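Local atomic coordinates of beta-galactosidase (Bacillus circulans, PDB entry 4MAD), a protein that probably hydrolyses terminal non-reducing beta-D-galactose residues from beta-D-galactosides, as a member of glycoside hydrolase family 35. Residues P383-E387 with Y471-G477; Y389-Y393 with V490-P494. Residues are numbered along the deposited sequence.

Interaction 1: P383-E387 with Y471-G477; sequences PLPME and YKGITEG
In the first all-beta domain of this family 35 enzyme, the loop leaving strand 378-380 packs on the chain entering strand 473-480 and on its first residues, showing how an irregular contact pays for burial. Residues 383-385 are extended; Met386 and Glu387 open a 3-10 turn. Pro385 lies against Gly473 (CA-CA 4.7 Å) and Pro383 against Gly477 (5.8 Å). Met386 N donates to Lys472 O (2.7 Å, 162°). Glu387, chi1 m and chi2 p, turns back so that OE2 accepts from Lys472 N (2.9 Å) while also bridging to Arg461. Lys472 NZ forms salt bridges to Asp470 and Asp418 and a hydrogen bond to Gly460 O. Tyr398 OH serves both Leu384 O and Ile474 N; Leu384 N bonds Tyr389 OH. Gly473, at phi/psi 100/-134, would set any CB against the preceding carbonyl. A classic beta bulge sets Glu476 and Gly477 opposite the single residue Gln414. Pro383 CB meets Ile474 CG2 (4.2 Å). Having no hydrogen, Pro385 N lies unbonded 3.4 Å from Ile474 O.

Interaction 2: Y389-Y393 with V490-P494; sequences YGQAY and VYPLP
Packing of an irregular connection on the face of an antiparallel sheet is illustrated here in the first all-beta domain: residues 389-393, which lead into strand 395-403, cover the end of its neighbour, strand 488-493. The two segments run in roughly the same direction, their end-to-end vectors 33° apart, and no hydrogen bond joins them. Register places Gln391 by Pro492 (CA-CA 6.6 Å) and Tyr393 by Pro494 (5.4 Å).

Tyr389 (chi1 m, chi2 -65°) points toward the strand. Its ring receives Val490 CG2 almost exactly along the normal, 3.7 Å from the centroid and 4° off axis, a CH-pi contact, while Tyr389 CB lies 4.4 Å from Pro492 CG. The hydroxyl is hydrogen-bonded to Ser380 OG and Leu384 N. Gly390, with phi/psi 78/25, turns the backbone without touching the strand. Gln391 then stretches out in a t,t rotamer beside the prolines: OE1 comes 3.2 Å from Pro492 CB and has no hydrogen-bond partner, whereas NE2 donates to Tyr393 O (2.8 Å, 168°), within its own segment, and to Phe395 O, at the start of strand 395-403. Past Ala392, whose carbonyl binds Arg461, Tyr393 sends its ring away from the strand to meet Tyr296 edge-to-face.

On the strand, side chains alternate: Val490 and Pro492 face the loop, and Tyr491 and Leu493 point away. Pro494 also borders a bound 2-(2-methoxyethoxy)ethanol, probably from the crystallisation liquor. The two segments close with a CA-H...O contact, Pro494 CA to Tyr393 O at 3.3 Å, 148° at the hydrogen.

Overall arrangement
Together the two contacts show one loop, between strands 378-380 and 395-403, dividing its packing between two sheets. Interaction 1 sets its first half on strand 473-480 of the four-stranded sheet and is the more buried; interaction 2 sets its second half on strand 488-493 of the six-stranded sheet and is partly buried. Their chemistry differs accordingly: one backbone hydrogen bond and a carboxylate shared between a backbone NH and an arginine in the former, apolar and CH-pi packing in the latter. The centres of interaction 1 and interaction 2 lie about 10 Å apart. The Tyr389 OH bond to Leu384 N joins them, as does a probable hydrogen bond between Met386 O and Gln391 N (3.1 Å).

Interaction 1: P383-E387 with Y471-G477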
ATOM      1  N   PRO A 383      -4.047  28.021  -4.294  1.00 18.37           N
ATOM      2  CA  PRO A 383      -4.257  26.585  -4.292  1.00 21.07           C
ATOM      3  C   PRO A 383      -3.306  25.930  -3.311  1.00 20.83           C
ATOM      4  O   PRO A 383      -2.135  26.180  -3.375  1.00 23.69           O
ATOM      5  CB  PRO A 383      -3.908  26.179  -5.728  1.00 23.33           C
ATOM      6  CG  PRO A 383      -3.270  27.262  -6.316  1.00 21.35           C
ATOM      7  CD  PRO A 383      -3.300  28.461  -5.468  1.00 16.98           C
ATOM      8  N   LEU A 384      -3.831  25.119  -2.412  1.00 18.14           N
ATOM      9  CA  LEU A 384      -3.016  24.384  -1.469  1.00 15.56           C
ATOM     10  C   LEU A 384      -3.038  22.869  -1.792  1.00 13.79           C
ATOM     11  O   LEU A 384      -3.903  22.424  -2.422  1.00 15.86           O
ATOM     12  CB  LEU A 384      -3.523  24.590  -0.058  1.00 13.23           C
ATOM     13  CG  LEU A 384      -3.686  26.018   0.443  1.00 16.84           C
ATOM     14  CD1 LEU A 384      -4.317  26.074   1.779  1.00 18.11           C
ATOM     15  CD2 LEU A 384      -2.392  26.711   0.431  1.00 24.77           C
ATOM     16  N   PRO A 385      -2.061  22.118  -1.359  1.00 16.03           N
ATOM     17  CA  PRO A 385      -2.110  20.682  -1.609  1.00 17.10           C
ATOM     18  C   PRO A 385      -3.193  20.043  -0.731  1.00 18.34           C
ATOM     19  O   PRO A 385      -3.577  20.604   0.227  1.00 17.47           O
ATOM     20  CB  PRO A 385      -0.736  20.210  -1.195  1.00 17.38           C
ATOM     21  CG  PRO A 385      -0.265  21.234  -0.282  1.00 20.38           C
ATOM     22  CD  PRO A 385      -0.860  22.494  -0.626  1.00 16.31           C
ATOM     23  N   MET A 386      -3.667  18.864  -1.085  1.00 15.69           N
ATOM     24  CA  MET A 386      -4.892  18.338  -0.505  1.00 15.42           C
ATOM     25  C   MET A 386      -4.817  18.116   0.998  1.00 15.61           C
ATOM     26  O   MET A 386      -5.768  18.126   1.662  1.00 17.79           O
ATOM     27  CB  MET A 386      -5.343  17.051  -1.225  1.00 16.23           C
ATOM     28  CG  MET A 386      -4.456  15.940  -1.011  1.00 18.29           C
ATOM     29  SD  MET A 386      -5.219  14.422  -1.633  1.00 17.71           S
ATOM     30  CE  MET A 386      -5.588  14.825  -3.285  1.00 18.93           C
ATOM     31  N   GLU A 387      -3.627  17.879   1.500  1.00 16.00           N
ATOM     32  CA  GLU A 387      -3.449  17.642   2.911  1.00 16.72           C
ATOM     33  C   GLU A 387      -3.890  18.869   3.742  1.00 18.43           C
ATOM     34  O   GLU A 387      -4.309  18.746   4.866  1.00 16.39           O
ATOM     35  CB  GLU A 387      -2.014  17.294   3.206  1.00 18.20           C
ATOM     36  CG  GLU A 387      -1.527  16.075   2.521  1.00 18.94           C
ATOM     37  CD  GLU A 387      -0.938  16.313   1.158  1.00 22.62           C
ATOM     38  OE1 GLU A 387      -0.863  17.458   0.807  1.00 20.94           O
ATOM     39  OE2 GLU A 387      -0.555  15.363   0.473  1.00 19.61           O
ATOM     40  N   TYR A 471       3.682  15.898  -1.187  1.00 17.68           N
ATOM     41  CA  TYR A 471       2.410  16.574  -1.134  1.00 18.65           C
ATOM     42  C   TYR A 471       1.603  16.247  -2.374  1.00 17.00           C
ATOM     43  O   TYR A 471       2.130  16.174  -3.406  1.00 19.74           O
ATOM     44  CB  TYR A 471       2.570  18.090  -1.066  1.00 17.30           C
ATOM     45  CG  TYR A 471       3.141  18.601   0.224  1.00 23.02           C
ATOM     46  CD1 TYR A 471       2.341  18.821   1.304  1.00 22.74           C
ATOM     47  CD2 TYR A 471       4.471  18.844   0.355  1.00 24.90           C
ATOM     48  CE1 TYR A 471       2.823  19.284   2.440  1.00 22.84           C
ATOM     49  CE2 TYR A 471       4.972  19.299   1.509  1.00 25.39           C
ATOM     50  CZ  TYR A 471       4.143  19.510   2.543  1.00 26.99           C
ATOM     51  OH  TYR A 471       4.655  19.947   3.695  1.00 35.05           O
ATOM     52  N   LYS A 472       0.312  16.131  -2.225  1.00 16.94           N
ATOM     53  CA  LYS A 472      -0.548  15.793  -3.316  1.00 17.24           C
ATOM     54  C   LYS A 472      -1.587  16.911  -3.641  1.00 20.24           C
ATOM     55  O   LYS A 472      -1.919  17.724  -2.804  1.00 20.19           O
ATOM     56  CB  LYS A 472      -1.170  14.435  -3.047  1.00 16.75           C
ATOM     57  CG  LYS A 472      -0.166  13.376  -2.795  1.00 13.83           C
ATOM     58  CD  LYS A 472       0.634  13.147  -3.976  1.00 14.71           C
ATOM     59  CE  LYS A 472       1.039  11.693  -4.120  1.00 17.95           C
ATOM     60  NZ  LYS A 472       2.036  11.456  -5.091  1.00 15.88           N
ATOM     61  N   GLY A 473      -2.044  16.940  -4.879  1.00 17.95           N
ATOM     62  CA  GLY A 473      -2.828  18.034  -5.402  1.00 16.56           C
ATOM     63  C   GLY A 473      -1.951  18.936  -6.223  1.00 17.66           C
ATOM     64  O   GLY A 473      -1.219  18.489  -7.038  1.00 17.51           O
ATOM     65  N   ILE A 474      -2.097  20.222  -5.982  1.00 17.07           N
ATOM     66  CA  ILE A 474      -1.293  21.238  -6.612  1.00 16.91           C
ATOM     67  C   ILE A 474      -0.432  21.792  -5.503  1.00 18.50           C
ATOM     68  O   ILE A 474      -0.923  22.283  -4.551  1.00 18.98           O
ATOM     69  CB  ILE A 474      -2.195  22.309  -7.214  1.00 16.56           C
ATOM     70  CG1 ILE A 474      -2.978  21.701  -8.343  1.00 17.40           C
ATOM     71  CG2 ILE A 474      -1.421  23.444  -7.681  1.00 16.93           C
ATOM     72  CD1 ILE A 474      -4.057  22.424  -8.784  1.00 20.48           C
ATOM     73  N   THR A 475       0.859  21.593  -5.622  1.00 17.54           N
ATOM     74  CA  THR A 475       1.786  22.010  -4.602  1.00 20.46           C
ATOM     75  C   THR A 475       1.964  23.505  -4.351  1.00 22.35           C
ATOM     76  O   THR A 475       2.009  23.904  -3.239  1.00 22.14           O
ATOM     77  CB  THR A 475       3.149  21.360  -4.798  1.00 22.55           C
ATOM     78  OG1 THR A 475       3.679  21.748  -6.043  1.00 18.76           O
ATOM     79  CG2 THR A 475       2.992  19.891  -4.762  1.00 24.11           C
ATOM     80  N   GLU A 476       2.094  24.306  -5.401  1.00 22.66           N
ATOM     81  CA  GLU A 476       2.344  25.730  -5.238  1.00 22.50           C
ATOM     82  C   GLU A 476       1.328  26.693  -5.860  1.00 21.94           C
ATOM     83  O   GLU A 476       0.943  27.664  -5.271  1.00 21.89           O
ATOM     84  CB  GLU A 476       3.705  26.039  -5.833  1.00 21.32           C
ATOM     85  CG  GLU A 476       4.855  25.422  -5.109  1.00 25.76           C
ATOM     86  CD  GLU A 476       6.194  25.545  -5.833  1.00 33.66           C
ATOM     87  OE1 GLU A 476       6.539  26.617  -6.305  1.00 30.26           O
ATOM     88  OE2 GLU A 476       6.858  24.535  -5.934  1.00 33.01           O
ATOM     89  N   GLY A 477       1.020  26.455  -7.110  1.00 19.14           N
ATOM     90  CA  GLY A 477       0.198  27.382  -7.856  1.00 18.15           C
ATOM     91  C   GLY A 477      -0.229  26.898  -9.220  1.00 16.68           C
ATOM     92  O   GLY A 477       0.246  25.895  -9.692  1.00 17.54           O
TER

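Interaction 2: Y389-Y393 with V490-P494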
ATOM      1  N   TYR A 389      -6.299  20.751   3.156  1.00 16.44           N
ATOM      2  CA  TYR A 389      -7.725  20.809   3.169  1.00 18.19           C
ATOM      3  C   TYR A 389      -8.270  19.635   4.003  1.00 16.48           C
ATOM      4  O   TYR A 389      -9.403  19.430   4.029  1.00 18.88           O
ATOM      5  CB  TYR A 389      -8.302  20.820   1.770  1.00 15.95           C
ATOM      6  CG  TYR A 389      -7.857  21.972   0.897  1.00 14.82           C
ATOM      7  CD1 TYR A 389      -8.190  23.267   1.211  1.00 21.10           C
ATOM      8  CD2 TYR A 389      -7.140  21.770  -0.225  1.00 15.63           C
ATOM      9  CE1 TYR A 389      -7.802  24.292   0.441  1.00 17.00           C
ATOM     10  CE2 TYR A 389      -6.763  22.799  -1.004  1.00 16.68           C
ATOM     11  CZ  TYR A 389      -7.104  24.086  -0.657  1.00 18.97           C
ATOM     12  OH  TYR A 389      -6.728  25.163  -1.397  1.00 16.12           O
ATOM     13  N   GLY A 390      -7.394  18.934   4.682  1.00 16.69           N
ATOM     14  CA  GLY A 390      -7.757  17.777   5.455  1.00 17.16           C
ATOM     15  C   GLY A 390      -7.998  16.483   4.720  1.00 17.66           C
ATOM     16  O   GLY A 390      -8.691  15.660   5.218  1.00 16.86           O
ATOM     17  N   GLN A 391      -7.399  16.330   3.553  1.00 15.89           N
ATOM     18  CA  GLN A 391      -7.663  15.182   2.724  1.00 17.72           C
ATOM     19  C   GLN A 391      -6.469  14.259   2.481  1.00 18.71           C
ATOM     20  O   GLN A 391      -5.494  14.665   1.944  1.00 17.70           O
ATOM     21  CB  GLN A 391      -8.175  15.628   1.351  1.00 15.71           C
ATOM     22  CG  GLN A 391      -8.573  14.461   0.462  1.00 17.74           C
ATOM     23  CD  GLN A 391      -8.905  14.848  -0.944  1.00 17.94           C
ATOM     24  OE1 GLN A 391      -8.953  16.004  -1.266  1.00 18.20           O
ATOM     25  NE2 GLN A 391      -9.148  13.865  -1.781  1.00 16.69           N
ATOM     26  N   ALA A 392      -6.593  13.012   2.886  1.00 16.17           N
ATOM     27  CA  ALA A 392      -5.546  12.036   2.668  1.00 17.31           C
ATOM     28  C   ALA A 392      -5.461  11.464   1.286  1.00 18.35           C
ATOM     29  O   ALA A 392      -4.472  11.517   0.675  1.00 19.67           O
ATOM     30  CB  ALA A 392      -5.700  10.886   3.662  1.00 13.55           C
ATOM     31  N   TYR A 393      -6.573  10.922   0.835  1.00 16.96           N
ATOM     32  CA  TYR A 393      -6.626  10.135  -0.384  1.00 15.25           C
ATOM     33  C   TYR A 393      -7.698  10.565  -1.400  1.00 15.98           C
ATOM     34  O   TYR A 393      -8.640  11.168  -1.060  1.00 15.75           O
ATOM     35  CB  TYR A 393      -6.791   8.651  -0.082  1.00 16.98           C
ATOM     36  CG  TYR A 393      -6.056   8.082   1.102  1.00 15.89           C
ATOM     37  CD1 TYR A 393      -4.695   8.045   1.144  1.00 17.66           C
ATOM     38  CD2 TYR A 393      -6.739   7.512   2.151  1.00 14.91           C
ATOM     39  CE1 TYR A 393      -4.032   7.512   2.189  1.00 16.23           C
ATOM     40  CE2 TYR A 393      -6.094   7.027   3.220  1.00 16.72           C
ATOM     41  CZ  TYR A 393      -4.741   6.986   3.250  1.00 18.53           C
ATOM     42  OH  TYR A 393      -4.095   6.515   4.308  1.00 19.59           O
ATOM     43  N   VAL A 490     -12.383  24.604  -3.684  1.00 17.79           N
ATOM     44  CA  VAL A 490     -11.892  23.255  -3.889  1.00 17.56           C
ATOM     45  C   VAL A 490     -12.842  22.275  -3.256  1.00 18.48           C
ATOM     46  O   VAL A 490     -13.448  22.582  -2.293  1.00 17.04           O
ATOM     47  CB  VAL A 490     -10.521  23.054  -3.304  1.00 18.62           C
ATOM     48  CG1 VAL A 490      -9.575  24.079  -3.803  1.00 18.88           C
ATOM     49  CG2 VAL A 490     -10.602  22.980  -1.852  1.00 20.94           C
ATOM     50  N   TYR A 491     -12.935  21.125  -3.891  1.00 15.34           N
ATOM     51  CA  TYR A 491     -13.781  20.070  -3.470  1.00 15.06           C
ATOM     52  C   TYR A 491     -12.963  18.792  -3.284  1.00 15.81           C
ATOM     53  O   TYR A 491     -12.591  18.165  -4.196  1.00 16.62           O
ATOM     54  CB  TYR A 491     -14.883  19.859  -4.520  1.00 12.37           C
ATOM     55  CG  TYR A 491     -15.649  21.125  -4.935  1.00 15.08           C
ATOM     56  CD1 TYR A 491     -16.812  21.478  -4.344  1.00 22.92           C
ATOM     57  CD2 TYR A 491     -15.187  21.944  -5.912  1.00 16.54           C
ATOM     58  CE1 TYR A 491     -17.481  22.648  -4.718  1.00 23.47           C
ATOM     59  CE2 TYR A 491     -15.837  23.090  -6.292  1.00 26.14           C
ATOM     60  CZ  TYR A 491     -16.985  23.447  -5.695  1.00 26.12           C
ATOM     61  OH  TYR A 491     -17.650  24.589  -6.063  1.00 29.26           O
ATOM     62  N   PRO A 492     -12.700  18.470  -2.056  1.00 18.39           N
ATOM     63  CA  PRO A 492     -11.968  17.263  -1.764  1.00 15.95           C
ATOM     64  C   PRO A 492     -12.884  16.050  -2.032  1.00 17.76           C
ATOM     65  O   PRO A 492     -13.970  16.030  -1.597  1.00 18.40           O
ATOM     66  CB  PRO A 492     -11.652  17.415  -0.300  1.00 20.17           C
ATOM     67  CG  PRO A 492     -11.737  18.858  -0.043  1.00 20.19           C
ATOM     68  CD  PRO A 492     -12.832  19.308  -0.874  1.00 20.09           C
ATOM     69  N   LEU A 493     -12.367  15.040  -2.715  1.00 16.88           N
ATOM     70  CA  LEU A 493     -13.115  13.886  -3.126  1.00 15.69           C
ATOM     71  C   LEU A 493     -12.402  12.578  -2.720  1.00 16.14           C
ATOM     72  O   LEU A 493     -11.802  11.946  -3.488  1.00 16.41           O
ATOM     73  CB  LEU A 493     -13.388  13.919  -4.635  1.00 15.61           C
ATOM     74  CG  LEU A 493     -14.220  15.067  -5.208  1.00 15.66           C
ATOM     75  CD1 LEU A 493     -14.062  15.334  -6.670  1.00 16.26           C
ATOM     76  CD2 LEU A 493     -15.569  14.984  -4.812  1.00 18.22           C
ATOM     77  N   PRO A 494     -12.486  12.282  -1.446  1.00 16.42           N
ATOM     78  CA  PRO A 494     -11.946  11.059  -0.855  1.00 16.76           C
ATOM     79  C   PRO A 494     -12.784   9.806  -1.200  1.00 15.48           C
ATOM     80  O   PRO A 494     -12.359   8.722  -0.993  1.00 16.61           O
ATOM     81  CB  PRO A 494     -12.031  11.327   0.632  1.00 18.10           C
ATOM     82  CG  PRO A 494     -13.025  12.357   0.776  1.00 17.60           C
ATOM     83  CD  PRO A 494     -13.046  13.183  -0.446  1.00 17.83           C
TER